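Local coordinates for integron Cassette Protein Hfx_Cass5 (PDB 3IF4) that is an integron gene-cassette protein of unknown function that forms a dimer whose two copies continue each other's beta structure, at residues E31-G34 with I38-T41; V57-N60 with S65-S68; W74-W79 with N107-E112; L94-N99 with E112-A117. All coordinates share one frame; numbering follows the deposited sequence.

Contact 1. Residues E31-G34 with I38-T41; sequences EIDG and IHVT
Glu31 and Ile32 pair with His39 and Ile38 at the turn end of an antiparallel beta hairpin, made by strands 23-32 and 38-42. Glu31 and His39 form the hydrogen-bonded pair. Glu31 N donates to His39 O at 3.0 Å, and His39 N returns a short bond to Glu31 O at 2.6 Å. The same carbonyl has a CA-H...O contact, with Ile38 CA 3.4 Å from Glu31 O. Ile32 and Ile38 form the non-hydrogen-bonded pair, with their CA atoms 4.3 Å apart. Their side chains lie on one face of the sheet, and Ile32 CG1 meets Ile38 CB at 4.2 Å.

Glu31 and His39 occupy the other face, with CB atoms 4.4 Å apart. The His39 ring stands beside its own backbone N (chi1 -76°). This brings the ring edge up to Glu31 O, the acceptor of that N-H, and the oxygen lies in the ring plane. The ring also meets that of His67, the planes at about 40°. An alanine in place of His39 would keep both backbone bonds, but would probably leave the carbonyl of Glu31 less shielded and take from His67 the ring it packs against. Asp33 follows the strand, and its carboxylate is salt-bridged to Arg37 within the turn.

Strand 38-42 is an inner strand of the sheet, with strand 65-67 on its other flank. Glu31 also pairs with a parallel strand of the second subunit, so the sheet runs on across the interface. The isoleucine face is covered by that subunit, where Leu109 packs on Ile32 and Tyr76 on Ile38.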
loop_
_atom_site.group_PDB
_atom_site.type_symbol
_atom_site.label_atom_id
_atom_site.label_comp_id
_atom_site.label_asym_id
_atom_site.label_seq_id
_atom_site.Cartn_x
_atom_site.Cartn_y
_atom_site.Cartn_z
ATOM N N GLU A 31 -12.337 -8.150 -12.603
ATOM C CA GLU A 31 -12.012 -9.467 -12.073
ATOM C C GLU A 31 -11.127 -9.392 -10.832
ATOM O O GLU A 31 -10.121 -8.678 -10.813
ATOM C CB GLU A 31 -11.316 -10.316 -13.137
ATOM C CG GLU A 31 -10.571 -11.521 -12.559
ATOM C CD GLU A 31 -10.324 -12.628 -13.588
ATOM O OE1 GLU A 31 -10.432 -12.370 -14.806
ATOM O OE2 GLU A 31 -10.026 -13.766 -13.165
ATOM N N ILE A 32 -11.515 -10.126 -9.793
ATOM C CA ILE A 32 -10.647 -10.325 -8.643
ATOM C C ILE A 32 -9.944 -11.658 -8.841
ATOM O O ILE A 32 -10.594 -12.708 -8.906
ATOM C CB ILE A 32 -11.437 -10.321 -7.329
ATOM C CG1 ILE A 32 -11.990 -8.923 -7.065
ATOM C CG2 ILE A 32 -10.549 -10.756 -6.172
ATOM C CD1 ILE A 32 -12.917 -8.852 -5.879
ATOM N N ASP A 33 -8.619 -11.625 -8.968
ATOM C CA ASP A 33 -7.888 -12.841 -9.306
ATOM C C ASP A 33 -7.670 -13.741 -8.088
ATOM O O ASP A 33 -8.151 -13.441 -6.990
ATOM C CB ASP A 33 -6.562 -12.525 -10.013
ATOM C CG ASP A 33 -5.559 -11.829 -9.108
ATOM O OD1 ASP A 33 -5.765 -11.782 -7.879
ATOM O OD2 ASP A 33 -4.551 -11.331 -9.641
ATOM N N GLY A 34 -6.942 -14.834 -8.293
ATOM C CA GLY A 34 -6.736 -15.828 -7.256
ATOM C C GLY A 34 -5.925 -15.331 -6.073
ATOM O O GLY A 34 -6.004 -15.889 -4.973
ATOM N N ILE A 38 -7.654 -6.831 -7.643
ATOM C CA ILE A 38 -8.747 -6.487 -8.535
ATOM C C ILE A 38 -8.209 -5.953 -9.861
ATOM O O ILE A 38 -7.330 -5.082 -9.890
ATOM C CB ILE A 38 -9.754 -5.505 -7.894
ATOM C CG1 ILE A 38 -10.885 -5.203 -8.883
ATOM C CG2 ILE A 38 -9.058 -4.232 -7.433
ATOM C CD1 ILE A 38 -12.136 -4.628 -8.240
ATOM N N HIS A 39 -8.745 -6.499 -10.953
ATOM C CA HIS A 39 -8.293 -6.199 -12.307
ATOM C C HIS A 39 -9.352 -5.458 -13.110
ATOM O O HIS A 39 -10.524 -5.840 -13.102
ATOM C CB HIS A 39 -7.956 -7.492 -13.046
ATOM C CG HIS A 39 -6.655 -8.113 -12.636
ATOM N ND1 HIS A 39 -6.501 -8.811 -11.453
ATOM C CD2 HIS A 39 -5.458 -8.161 -13.261
ATOM C CE1 HIS A 39 -5.262 -9.259 -11.370
ATOM N NE2 HIS A 39 -4.606 -8.878 -12.453
ATOM N N VAL A 40 -8.931 -4.400 -13.802
ATOM C CA VAL A 40 -9.799 -3.682 -14.719
ATOM C C VAL A 40 -9.231 -3.799 -16.136
ATOM O O VAL A 40 -8.131 -3.319 -16.422
ATOM C CB VAL A 40 -9.954 -2.192 -14.341
ATOM C CG1 VAL A 40 -10.826 -1.476 -15.377
ATOM C CG2 VAL A 40 -10.549 -2.043 -12.950
ATOM N N THR A 41 -9.980 -4.464 -17.009
ATOM C CA THR A 41 -9.555 -4.696 -18.381
ATOM C C THR A 41 -10.247 -3.705 -19.305
ATOM O O THR A 41 -11.451 -3.801 -19.524
ATOM C CB THR A 41 -9.927 -6.116 -18.842
ATOM O OG1 THR A 41 -9.409 -7.071 -17.905
ATOM C CG2 THR A 41 -9.371 -6.391 -20.238
#

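Contact 2. Residues V57-N60 with S65-S68; sequences VSWN and SLHS
Ser58, Trp59 and Asn60 pair with His67, Leu66 and Ser65 in a short antiparallel hairpin, the second in the four-stranded sheet, with strand 58-60 at the sheet's edge within this chain. Two hydrogen-bonded pairs flank the Trp59-Leu66 non-hydrogen-bonded pair. At one end Asn60 N donates to Ser65 O at 2.9 Å (174°), and Ser65 N donates back to Asn60 O. At the other end Ser58 and His67 exchange two backbone bonds.

His67 lies on the same face as Ser58 and Asn60. Its CG sits between the backbone N and carbonyl carbon (chi1 67°), which folds the ring across toward strand 58-60. Ser58 CB lies over the ring face in a CH-pi contact, 4.0 Å from the centroid. Asn60 CB comes to the ring edge, 3.8 Å from CD2 of His67. The ring's rotation is fixed by His67 ND1, which donates to Ser68 O at 2.9 Å with the acceptor in the ring plane. A leucine here would probably leave Ser68 O without this donor and Ser58 CB without a flat surface.

On the other face, Leu66 CG meets the edge of the Trp59 indole, 4.0 Å from CE3. Ser65 N lies over one indole face, 3.6 Å above the plane toward its rim. Trp59 NE1 is hydrogen-bonded to Glu61. Ile83 of the second subunit packs on Leu66.

A water accepts from Ser58 OG at 2.6 Å and donates to His67 O, so that carbonyl has two donors. The chemistry divides by face: polar and water-linked beside His67, mostly apolar around Leu66.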
loop_
_atom_site.group_PDB
_atom_site.type_symbol
_atom_site.label_atom_id
_atom_site.label_comp_id
_atom_site.label_asym_id
_atom_site.label_seq_id
_atom_site.Cartn_x
_atom_site.Cartn_y
_atom_site.Cartn_z
ATOM N N VAL A 57 -0.912 1.682 -9.112
ATOM C CA VAL A 57 -1.620 0.917 -10.127
ATOM C C VAL A 57 -0.597 0.307 -11.075
ATOM O O VAL A 57 0.427 0.920 -11.361
ATOM C CB VAL A 57 -2.579 1.821 -10.898
ATOM C CG1 VAL A 57 -3.336 1.031 -11.956
ATOM C CG2 VAL A 57 -3.536 2.484 -9.923
ATOM N N SER A 58 -0.864 -0.900 -11.556
ATOM C CA SER A 58 0.057 -1.546 -12.481
ATOM C C SER A 58 -0.652 -2.035 -13.732
ATOM O O SER A 58 -1.871 -2.213 -13.746
ATOM C CB SER A 58 0.759 -2.722 -11.811
ATOM O OG SER A 58 0.995 -2.434 -10.458
ATOM N N TRP A 59 0.127 -2.260 -14.780
ATOM C CA TRP A 59 -0.404 -2.777 -16.030
ATOM C C TRP A 59 0.204 -4.148 -16.272
ATOM O O TRP A 59 1.417 -4.306 -16.241
ATOM C CB TRP A 59 -0.078 -1.829 -17.189
ATOM C CG TRP A 59 -0.454 -2.346 -18.575
ATOM C CD1 TRP A 59 0.399 -2.826 -19.534
ATOM C CD2 TRP A 59 -1.772 -2.408 -19.148
ATOM N NE1 TRP A 59 -0.307 -3.183 -20.663
ATOM C CE2 TRP A 59 -1.636 -2.937 -20.454
ATOM C CE3 TRP A 59 -3.048 -2.072 -18.685
ATOM C CZ2 TRP A 59 -2.733 -3.141 -21.298
ATOM C CZ3 TRP A 59 -4.139 -2.274 -19.527
ATOM C CH2 TRP A 59 -3.971 -2.800 -20.822
ATOM N N ASN A 60 -0.645 -5.144 -16.483
ATOM C CA ASN A 60 -0.174 -6.479 -16.800
ATOM C C ASN A 60 -0.435 -6.753 -18.274
ATOM O O ASN A 60 -1.586 -6.920 -18.692
ATOM C CB ASN A 60 -0.880 -7.512 -15.922
ATOM C CG ASN A 60 -0.340 -8.911 -16.123
ATOM O OD1 ASN A 60 -0.580 -9.547 -17.155
ATOM N ND2 ASN A 60 0.395 -9.403 -15.132
ATOM N N SER A 65 -4.486 -5.735 -18.477
ATOM C CA SER A 65 -5.349 -5.184 -17.442
ATOM C C SER A 65 -4.592 -4.282 -16.479
ATOM O O SER A 65 -3.405 -4.480 -16.228
ATOM C CB SER A 65 -6.014 -6.322 -16.662
ATOM O OG SER A 65 -5.036 -7.208 -16.123
ATOM N N LEU A 66 -5.295 -3.281 -15.964
ATOM C CA LEU A 66 -4.836 -2.496 -14.841
ATOM C C LEU A 66 -5.208 -3.283 -13.600
ATOM O O LEU A 66 -6.287 -3.867 -13.551
ATOM C CB LEU A 66 -5.555 -1.155 -14.807
ATOM C CG LEU A 66 -5.354 -0.267 -16.031
ATOM C CD1 LEU A 66 -6.563 0.650 -16.267
ATOM C CD2 LEU A 66 -4.067 0.531 -15.879
ATOM N N HIS A 67 -4.333 -3.304 -12.596
ATOM C CA HIS A 67 -4.654 -4.028 -11.372
ATOM C C HIS A 67 -4.058 -3.409 -10.116
ATOM O O HIS A 67 -3.114 -2.620 -10.175
ATOM C CB HIS A 67 -4.258 -5.503 -11.486
ATOM C CG HIS A 67 -2.781 -5.729 -11.574
ATOM N ND1 HIS A 67 -1.948 -5.642 -10.477
ATOM C CD2 HIS A 67 -1.988 -6.051 -12.624
ATOM C CE1 HIS A 67 -0.706 -5.894 -10.850
ATOM N NE2 HIS A 67 -0.703 -6.149 -12.146
ATOM N N SER A 68 -4.633 -3.780 -8.978
ATOM C CA SER A 68 -4.176 -3.317 -7.679
ATOM C C SER A 68 -3.104 -4.256 -7.155
ATOM O O SER A 68 -2.805 -5.269 -7.784
ATOM C CB SER A 68 -5.351 -3.288 -6.700
ATOM O OG SER A 68 -5.807 -4.598 -6.401
HETATM O O HOH W 1 -0.720 -2.268 -8.548
#

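Contact 3. Residues W74-W79 with N107-E112; sequences WSYAQW and NELRAE
Tyr76 and Leu109 make the main touch between the first turns of helices 76-89 and 107-118. The two methyls of Leu109 reach different parts of the tyrosine. Leu109 CD1 meets Tyr76 CB at 3.9 Å, and Leu109 CD2 lies 3.9 Å from Tyr76 CD2, oblique to the ring. The side chains cross at about a right angle. Leu109 CG is anti to the backbone N (chi1 -178°), which carries the forked end across to the neighbouring helix. The next residue, Ala77, has its CB 4.4 Å from OE2 of Glu112, one turn after Leu109. This is a loose contact with the carboxylate, and no hydrogen bond joins the segments.

The next shell positions Tyr76. Trp74, two residues earlier, lays its NE1 over the centre of the tyrosine ring, 3.5 Å above the plane. The phenol OH is hydrogen-bonded to Gly36 O of the second subunit. The ring is thus covered on one face and tied at its far end. Pro71 of that subunit also packs on Tyr76, and its Ile32 packs on Leu109. Ser75 is the N-cap of helix 76-89; its OG accepts a weak bond from Gln78 N at 3.4 Å. Trp79 N donates to Ser75 O in the first helical turn.

On helix 107-118, Arg110 faces another way and makes a cation-pi contact with Trp102. Farther along helix 107-118, Leu113 touches Tyr76 and Ala116 touches Ala77. This is plain helix-helix packing through one aromatic, one leucine and a small alanine, at the surface of the chain, where the second subunit also packs.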
loop_
_atom_site.group_PDB
_atom_site.type_symbol
_atom_site.label_atom_id
_atom_site.label_comp_id
_atom_site.label_asym_id
_atom_site.label_seq_id
_atom_site.Cartn_x
_atom_site.Cartn_y
_atom_site.Cartn_z
ATOM N N TRP A 74 -4.754 -3.556 7.831
ATOM C CA TRP A 74 -3.747 -2.829 8.590
ATOM C C TRP A 74 -3.298 -3.660 9.795
ATOM O O TRP A 74 -4.125 -4.145 10.572
ATOM C CB TRP A 74 -4.294 -1.479 9.063
ATOM C CG TRP A 74 -3.231 -0.606 9.652
ATOM C CD1 TRP A 74 -2.940 -0.444 10.979
ATOM C CD2 TRP A 74 -2.295 0.209 8.933
ATOM N NE1 TRP A 74 -1.889 0.428 11.127
ATOM C CE2 TRP A 74 -1.472 0.842 9.890
ATOM C CE3 TRP A 74 -2.073 0.465 7.575
ATOM C CZ2 TRP A 74 -0.448 1.715 9.533
ATOM C CZ3 TRP A 74 -1.057 1.335 7.224
ATOM C CH2 TRP A 74 -0.257 1.949 8.199
ATOM N N SER A 75 -1.991 -3.837 9.937
ATOM C CA SER A 75 -1.450 -4.492 11.117
ATOM C C SER A 75 -0.194 -3.772 11.580
ATOM O O SER A 75 0.748 -3.612 10.807
ATOM C CB SER A 75 -1.128 -5.956 10.827
ATOM O OG SER A 75 -0.432 -6.535 11.918
ATOM N N TYR A 76 -0.183 -3.332 12.834
ATOM C CA TYR A 76 0.996 -2.664 13.384
ATOM C C TYR A 76 2.210 -3.589 13.429
ATOM O O TYR A 76 3.321 -3.172 13.118
ATOM C CB TYR A 76 0.703 -2.059 14.760
ATOM C CG TYR A 76 -0.056 -0.747 14.674
ATOM C CD1 TYR A 76 0.558 0.394 14.178
ATOM C CD2 TYR A 76 -1.386 -0.659 15.072
ATOM C CE1 TYR A 76 -0.127 1.590 14.081
ATOM C CE2 TYR A 76 -2.083 0.538 14.988
ATOM C CZ TYR A 76 -1.448 1.656 14.491
ATOM O OH TYR A 76 -2.127 2.844 14.403
ATOM N N ALA A 77 1.992 -4.846 13.802
ATOM C CA ALA A 77 3.067 -5.829 13.796
ATOM C C ALA A 77 3.708 -5.891 12.413
ATOM O O ALA A 77 4.925 -5.756 12.278
ATOM C CB ALA A 77 2.546 -7.197 14.199
ATOM N N GLN A 78 2.883 -6.087 11.387
ATOM C CA GLN A 78 3.376 -6.163 10.018
ATOM C C GLN A 78 4.128 -4.897 9.653
ATOM O O GLN A 78 5.219 -4.957 9.086
ATOM C CB GLN A 78 2.229 -6.357 9.033
ATOM C CG GLN A 78 1.518 -7.687 9.133
ATOM C CD GLN A 78 0.359 -7.783 8.152
ATOM O OE1 GLN A 78 -0.708 -8.300 8.482
ATOM N NE2 GLN A 78 0.562 -7.266 6.941
ATOM N N TRP A 79 3.543 -3.744 9.968
ATOM C CA TRP A 79 4.200 -2.484 9.652
ATOM C C TRP A 79 5.549 -2.345 10.355
ATOM O O TRP A 79 6.500 -1.833 9.770
ATOM C CB TRP A 79 3.282 -1.280 9.881
ATOM C CG TRP A 79 2.459 -1.011 8.652
ATOM C CD1 TRP A 79 1.119 -1.248 8.483
ATOM C CD2 TRP A 79 2.937 -0.509 7.394
ATOM N NE1 TRP A 79 0.738 -0.913 7.203
ATOM C CE2 TRP A 79 1.832 -0.456 6.516
ATOM C CE3 TRP A 79 4.189 -0.103 6.927
ATOM C CZ2 TRP A 79 1.942 -0.001 5.205
ATOM C CZ3 TRP A 79 4.297 0.348 5.622
ATOM C CH2 TRP A 79 3.178 0.395 4.776
ATOM N N ASN A 107 -0.346 -1.452 26.315
ATOM C CA ASN A 107 0.241 -2.695 26.807
ATOM C C ASN A 107 0.238 -3.868 25.823
ATOM O O ASN A 107 1.295 -4.425 25.514
ATOM C CB ASN A 107 -0.423 -3.114 28.129
ATOM C CG ASN A 107 0.076 -2.307 29.322
ATOM O OD1 ASN A 107 -0.537 -2.307 30.392
ATOM N ND2 ASN A 107 1.194 -1.619 29.139
ATOM N N GLU A 108 -0.940 -4.250 25.335
ATOM C CA GLU A 108 -1.043 -5.443 24.496
ATOM C C GLU A 108 -0.339 -5.264 23.156
ATOM O O GLU A 108 0.477 -6.098 22.757
ATOM C CB GLU A 108 -2.496 -5.849 24.273
ATOM C CG GLU A 108 -2.626 -7.135 23.477
ATOM C CD GLU A 108 -3.995 -7.292 22.849
ATOM O OE1 GLU A 108 -4.994 -7.315 23.600
ATOM O OE2 GLU A 108 -4.069 -7.395 21.604
ATOM N N LEU A 109 -0.659 -4.176 22.466
ATOM C CA LEU A 109 0.020 -3.840 21.220
ATOM C C LEU A 109 1.525 -3.875 21.437
ATOM O O LEU A 109 2.289 -4.318 20.578
ATOM C CB LEU A 109 -0.393 -2.450 20.755
ATOM C CG LEU A 109 0.216 -2.014 19.427
ATOM C CD1 LEU A 109 0.110 -3.139 18.426
ATOM C CD2 LEU A 109 -0.478 -0.763 18.911
ATOM N N ARG A 110 1.940 -3.406 22.606
ATOM C CA ARG A 110 3.346 -3.365 22.969
ATOM C C ARG A 110 3.919 -4.778 23.036
ATOM O O ARG A 110 5.034 -5.027 22.575
ATOM C CB ARG A 110 3.502 -2.643 24.303
ATOM C CG ARG A 110 4.812 -1.914 24.495
ATOM C CD ARG A 110 5.735 -2.685 25.412
ATOM N NE ARG A 110 6.508 -1.806 26.284
ATOM C CZ ARG A 110 7.508 -2.225 27.050
ATOM N NH1 ARG A 110 7.853 -3.504 27.034
ATOM N NH2 ARG A 110 8.169 -1.371 27.821
ATOM N N ALA A 111 3.150 -5.707 23.598
ATOM C CA ALA A 111 3.574 -7.103 23.643
ATOM C C ALA A 111 3.666 -7.665 22.228
ATOM O O ALA A 111 4.678 -8.243 21.833
ATOM C CB ALA A 111 2.613 -7.928 24.478
ATOM N N GLU A 112 2.599 -7.474 21.465
ATOM C CA GLU A 112 2.535 -7.997 20.111
ATOM C C GLU A 112 3.629 -7.401 19.223
ATOM O O GLU A 112 4.181 -8.086 18.360
ATOM C CB GLU A 112 1.158 -7.721 19.521
ATOM C CG GLU A 112 0.812 -8.584 18.335
ATOM C CD GLU A 112 -0.625 -8.406 17.915
ATOM O OE1 GLU A 112 -1.493 -8.316 18.811
ATOM O OE2 GLU A 112 -0.886 -8.351 16.693
#

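Contact 4. Residues L94-N99 with E112-A117; sequences LVLGPN and ELTHAA
Leu96 packs on Ala117 and Thr114, joining the segment 94-99 to the last turns of helix 107-118. The contact is small and carried by a single leucine.

The apolar touches come first. Leu96 CD1 lies 3.6 Å from Ala117 CB, and Leu96 CG is 3.8 Å from the same methyl. Leu96 CD1 also rests on the helix backbone, 3.8 Å from Thr114 CA. Leu96 CG lies beside the backbone N (chi1 -61°); the extended chain beyond it carries CD1 between Thr114 and Ala117, one turn apart. Trp102 of strand 101-103 touches Leu96, Leu113 and Thr114, and so completes this patch. Leu80 of helix 76-89 meets Ala117.

The polar groups nearby look inward to their own elements. Leu113 O, 4.2 Å from Leu96 CD1, accepts the helical bond from Ala117 N at 3.1 Å. Thr114 OG1 is hydrogen-bonded to Arg110 O, one turn earlier. In the other segment, Gly97 N is hydrogen-bonded to Thr100 OG1.

The second subunit supplies more cover. Leu94 and Val95 pair with a parallel strand of that subunit, and its Val27 packs on Leu96.

No hydrogen bond crosses between 94-99 and 112-117. The direct contact is therefore apolar, through Leu96, with the nearby helix carbonyl already used within the helix.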
loop_
_atom_site.group_PDB
_atom_site.type_symbol
_atom_site.label_atom_id
_atom_site.label_comp_id
_atom_site.label_asym_id
_atom_site.label_seq_id
_atom_site.Cartn_x
_atom_site.Cartn_y
_atom_site.Cartn_z
ATOM N N LEU A 94 17.744 -3.704 12.795
ATOM C CA LEU A 94 17.246 -3.100 14.018
ATOM C C LEU A 94 16.828 -4.159 15.033
ATOM O O LEU A 94 16.343 -5.230 14.668
ATOM C CB LEU A 94 16.064 -2.193 13.689
ATOM C CG LEU A 94 16.435 -0.949 12.880
ATOM C CD1 LEU A 94 15.193 -0.255 12.343
ATOM C CD2 LEU A 94 17.244 0.012 13.737
ATOM N N VAL A 95 17.018 -3.854 16.313
ATOM C CA VAL A 95 16.582 -4.749 17.375
ATOM C C VAL A 95 16.032 -3.965 18.566
ATOM O O VAL A 95 16.466 -2.848 18.835
ATOM C CB VAL A 95 17.725 -5.667 17.855
ATOM C CG1 VAL A 95 18.178 -6.598 16.735
ATOM C CG2 VAL A 95 18.888 -4.840 18.365
ATOM N N LEU A 96 15.071 -4.555 19.269
ATOM C CA LEU A 96 14.479 -3.919 20.439
ATOM C C LEU A 96 15.316 -4.223 21.672
ATOM O O LEU A 96 15.838 -5.325 21.828
ATOM C CB LEU A 96 13.047 -4.408 20.667
ATOM C CG LEU A 96 11.988 -4.172 19.587
ATOM C CD1 LEU A 96 10.636 -4.707 20.051
ATOM C CD2 LEU A 96 11.892 -2.696 19.226
ATOM N N GLY A 97 15.433 -3.242 22.553
ATOM C CA GLY A 97 16.235 -3.408 23.743
ATOM C C GLY A 97 15.439 -3.167 25.003
ATOM O O GLY A 97 14.315 -2.659 24.951
ATOM N N PRO A 98 16.021 -3.536 26.152
ATOM C CA PRO A 98 15.393 -3.287 27.451
ATOM C C PRO A 98 15.209 -1.788 27.670
ATOM O O PRO A 98 14.306 -1.386 28.398
ATOM C CB PRO A 98 16.414 -3.851 28.448
ATOM C CG PRO A 98 17.258 -4.791 27.652
ATOM C CD PRO A 98 17.330 -4.199 26.285
ATOM N N ASN A 99 16.058 -0.981 27.043
ATOM C CA ASN A 99 15.980 0.468 27.178
ATOM C C ASN A 99 15.084 1.101 26.118
ATOM O O ASN A 99 14.989 2.324 26.023
ATOM C CB ASN A 99 17.378 1.087 27.124
ATOM C CG ASN A 99 18.309 0.518 28.176
ATOM O OD1 ASN A 99 19.272 -0.180 27.856
ATOM N ND2 ASN A 99 18.026 0.811 29.440
ATOM N N GLU A 112 2.599 -7.474 21.465
ATOM C CA GLU A 112 2.535 -7.997 20.111
ATOM C C GLU A 112 3.629 -7.401 19.223
ATOM O O GLU A 112 4.181 -8.086 18.360
ATOM C CB GLU A 112 1.158 -7.721 19.521
ATOM C CG GLU A 112 0.812 -8.584 18.335
ATOM C CD GLU A 112 -0.625 -8.406 17.915
ATOM O OE1 GLU A 112 -1.493 -8.316 18.811
ATOM O OE2 GLU A 112 -0.886 -8.351 16.693
ATOM N N LEU A 113 3.943 -6.127 19.431
ATOM C CA LEU A 113 4.989 -5.486 18.645
ATOM C C LEU A 113 6.333 -6.076 19.025
ATOM O O LEU A 113 7.212 -6.253 18.180
ATOM C CB LEU A 113 4.983 -3.965 18.835
ATOM C CG LEU A 113 3.864 -3.213 18.102
ATOM C CD1 LEU A 113 4.006 -1.711 18.296
ATOM C CD2 LEU A 113 3.860 -3.555 16.619
ATOM N N THR A 114 6.482 -6.400 20.303
ATOM C CA THR A 114 7.710 -7.012 20.782
ATOM C C THR A 114 7.934 -8.357 20.106
ATOM O O THR A 114 9.038 -8.659 19.652
ATOM C CB THR A 114 7.683 -7.206 22.303
ATOM O OG1 THR A 114 7.686 -5.924 22.941
ATOM C CG2 THR A 114 8.902 -7.997 22.758
ATOM N N HIS A 115 6.876 -9.160 20.032
ATOM C CA HIS A 115 6.975 -10.485 19.432
ATOM C C HIS A 115 7.211 -10.411 17.924
ATOM O O HIS A 115 7.954 -11.218 17.366
ATOM C CB HIS A 115 5.725 -11.310 19.729
ATOM C CG HIS A 115 5.790 -12.709 19.201
ATOM N ND1 HIS A 115 5.370 -13.046 17.934
ATOM C CD2 HIS A 115 6.233 -13.855 19.770
ATOM C CE1 HIS A 115 5.547 -14.343 17.744
ATOM N NE2 HIS A 115 6.068 -14.856 18.842
ATOM N N ALA A 116 6.575 -9.440 17.276
ATOM C CA ALA A 116 6.717 -9.261 15.836
ATOM C C ALA A 116 8.154 -8.911 15.465
ATOM O O ALA A 116 8.625 -9.249 14.379
ATOM C CB ALA A 116 5.761 -8.187 15.339
ATOM N N ALA A 117 8.846 -8.230 16.374
ATOM C CA ALA A 117 10.230 -7.834 16.144
ATOM C C ALA A 117 11.183 -9.003 16.373
ATOM O O ALA A 117 12.313 -8.998 15.887
ATOM C CB ALA A 117 10.600 -6.661 17.038
#

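The four contacts form two clusters. Contacts 1 and 2 lie 9 Å apart between centres in one sheet, joined by a probable hydrogen bond from Val40 N to Leu66 O at 2.7 Å. Contacts 3 and 4 lie 10 Å apart between centres and share helix 107-118; Ala77 CB and Ala116 CB meet there at 3.6 Å. The clusters sit on opposite sides of the chain's centre. Contacts 1 and 3 are about 31 Å apart between centres, and their nearest atoms about 16 Å. Helices of the second subunit pack on the sheet of contacts 1 and 2. This is consistent with an intertwined dimer. No active site is known.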